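Bottromycin amidohydrolase (Streptomyces purpureus, PDB 6I5S) probably hydrolyses an amide bond in a thiazoline-containing precursor during bottromycin biosynthesis, using a two-zinc active site of the amidohydrolase type. Local coordinates at residues P88-A93 and A376-A381. Sequence-based numbering, arbitrary orientation.
Sequences PGFVDA and AVLKAA
A381, the last residue of helix 374-381, presents its carbonyl to the backbone of F90 and V91 and its methyl group to the F90 ring. F90 and V91 belong to strand 84-95, which in this amidohydrolase-superfamily enzyme runs on to the zinc ligands H94 and H96. The HxH pair at the end of a first barrel strand is a hallmark of the family's metal-dependent (beta/alpha)8-barrel.

The joint between helix and strand is a single direct hydrogen bond. V91 N donates to A381 O at 2.9 Å, and the C=O...N angle of 169° puts the donor almost in line with the carbonyl. F90 CA makes a CA-H...O contact with A381 O at 3.5 Å, so two neighbouring residues of the strand converge on one helix-terminal acceptor.

With its CG beside the backbone N and anti to the carbonyl carbon (chi1 -51°), F90 turns the CD1-CE1 side of its ring to the helix, obliquely to both apolar partners there. F90 CD1 lies 4.2 Å from A381 CB; farther along that side of the ring, F90 CE1 lies 4.2 Å from L378 CD1. One helical turn therefore lines the ring with two methyl groups, while V403 and Y405 of strand 402-405 also touch F90.

On the V91 side the helix 383-388 takes over, with A385 and Y386 touching the valine. A water lies between the two backbones, within hydrogen-bonding distance of V91 O (2.9 Å) and A380 O (2.8 Å).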
loop_
_atom_site.group_PDB
_atom_site.type_symbol
_atom_site.label_atom_id
_atom_site.label_comp_id
_atom_site.label_asym_id
_atom_site.label_seq_id
_atom_site.Cartn_x
_atom_site.Cartn_y
_atom_site.Cartn_z
ATOM N N PRO A 88 -11.665 6.949 7.258
ATOM C CA PRO A 88 -10.697 6.067 7.900
ATOM C C PRO A 88 -9.328 6.287 7.280
ATOM O O PRO A 88 -9.180 6.711 6.126
ATOM C CB PRO A 88 -11.226 4.679 7.567
ATOM C CG PRO A 88 -12.658 4.861 7.314
ATOM C CD PRO A 88 -12.742 6.165 6.603
ATOM N N GLY A 89 -8.302 5.975 8.049
ATOM C CA GLY A 89 -6.956 6.027 7.512
ATOM C C GLY A 89 -6.789 5.035 6.381
ATOM O O GLY A 89 -7.419 3.985 6.376
ATOM N N PHE A 90 -5.936 5.399 5.417
ATOM C CA PHE A 90 -5.686 4.580 4.235
ATOM C C PHE A 90 -4.683 3.472 4.525
ATOM O O PHE A 90 -3.826 3.582 5.419
ATOM C CB PHE A 90 -5.130 5.438 3.081
ATOM C CG PHE A 90 -5.952 6.653 2.799
ATOM C CD1 PHE A 90 -7.330 6.599 2.828
ATOM C CD2 PHE A 90 -5.347 7.851 2.549
ATOM C CE1 PHE A 90 -8.103 7.755 2.645
ATOM C CE2 PHE A 90 -6.135 9.021 2.352
ATOM C CZ PHE A 90 -7.509 8.930 2.392
ATOM N N VAL A 91 -4.789 2.408 3.724
ATOM C CA VAL A 91 -3.897 1.253 3.811
ATOM C C VAL A 91 -3.254 1.051 2.456
ATOM O O VAL A 91 -3.950 0.762 1.463
ATOM C CB VAL A 91 -4.639 -0.022 4.235
ATOM C CG1 VAL A 91 -3.566 -1.151 4.495
ATOM C CG2 VAL A 91 -5.491 0.259 5.489
ATOM N N ASP A 92 -1.925 1.193 2.391
ATOM C CA ASP A 92 -1.213 0.755 1.187
ATOM C C ASP A 92 -1.093 -0.770 1.239
ATOM O O ASP A 92 -0.321 -1.323 2.038
ATOM C CB ASP A 92 0.153 1.419 1.042
ATOM C CG ASP A 92 0.821 1.083 -0.290
ATOM O OD1 ASP A 92 1.651 1.865 -0.730
ATOM O OD2 ASP A 92 0.524 0.008 -0.895
ATOM N N ALA A 93 -1.853 -1.434 0.395
ATOM C CA ALA A 93 -1.969 -2.897 0.468
ATOM C C ALA A 93 -0.780 -3.658 -0.127
ATOM O O ALA A 93 -0.758 -4.906 -0.076
ATOM C CB ALA A 93 -3.250 -3.337 -0.191
ATOM N N ALA A 376 -16.292 3.178 -4.264
ATOM C CA ALA A 376 -15.587 1.920 -4.459
ATOM C C ALA A 376 -14.103 2.064 -4.159
ATOM O O ALA A 376 -13.492 1.195 -3.513
ATOM C CB ALA A 376 -15.810 1.420 -5.892
ATOM N N VAL A 377 -13.491 3.144 -4.640
ATOM C CA VAL A 377 -12.056 3.253 -4.426
ATOM C C VAL A 377 -11.769 3.591 -2.961
ATOM O O VAL A 377 -10.786 3.094 -2.369
ATOM C CB VAL A 377 -11.457 4.263 -5.423
ATOM C CG1 VAL A 377 -11.770 5.689 -5.015
ATOM C CG2 VAL A 377 -9.985 4.035 -5.571
ATOM N N LEU A 378 -12.663 4.341 -2.316
ATOM C CA LEU A 378 -12.488 4.583 -0.887
ATOM C C LEU A 378 -12.603 3.287 -0.081
ATOM O O LEU A 378 -11.821 3.047 0.853
ATOM C CB LEU A 378 -13.505 5.597 -0.379
ATOM C CG LEU A 378 -13.327 6.005 1.102
ATOM C CD1 LEU A 378 -11.941 6.596 1.385
ATOM C CD2 LEU A 378 -14.419 6.946 1.564
ATOM N N LYS A 379 -13.578 2.434 -0.419
ATOM C CA LYS A 379 -13.703 1.134 0.231
ATOM C C LYS A 379 -12.445 0.290 0.045
ATOM O O LYS A 379 -11.977 -0.348 0.981
ATOM C CB LYS A 379 -14.937 0.393 -0.300
ATOM C CG LYS A 379 -15.217 -0.901 0.388
ATOM C CD LYS A 379 -16.497 -1.594 -0.126
ATOM C CE LYS A 379 -16.864 -2.771 0.804
ATOM N NZ LYS A 379 -18.074 -3.507 0.362
ATOM N N ALA A 380 -11.901 0.251 -1.168
ATOM C CA ALA A 380 -10.647 -0.451 -1.421
ATOM C C ALA A 380 -9.471 0.106 -0.612
ATOM O O ALA A 380 -8.593 -0.653 -0.187
ATOM C CB ALA A 380 -10.304 -0.351 -2.899
ATOM N N ALA A 381 -9.458 1.419 -0.364
ATOM C CA ALA A 381 -8.362 2.087 0.322
ATOM C C ALA A 381 -8.442 1.864 1.815
ATOM O O ALA A 381 -7.444 2.025 2.529
ATOM C CB ALA A 381 -8.407 3.610 0.008
HETATM O O HOH W 1 -5.871 -0.974 0.072
#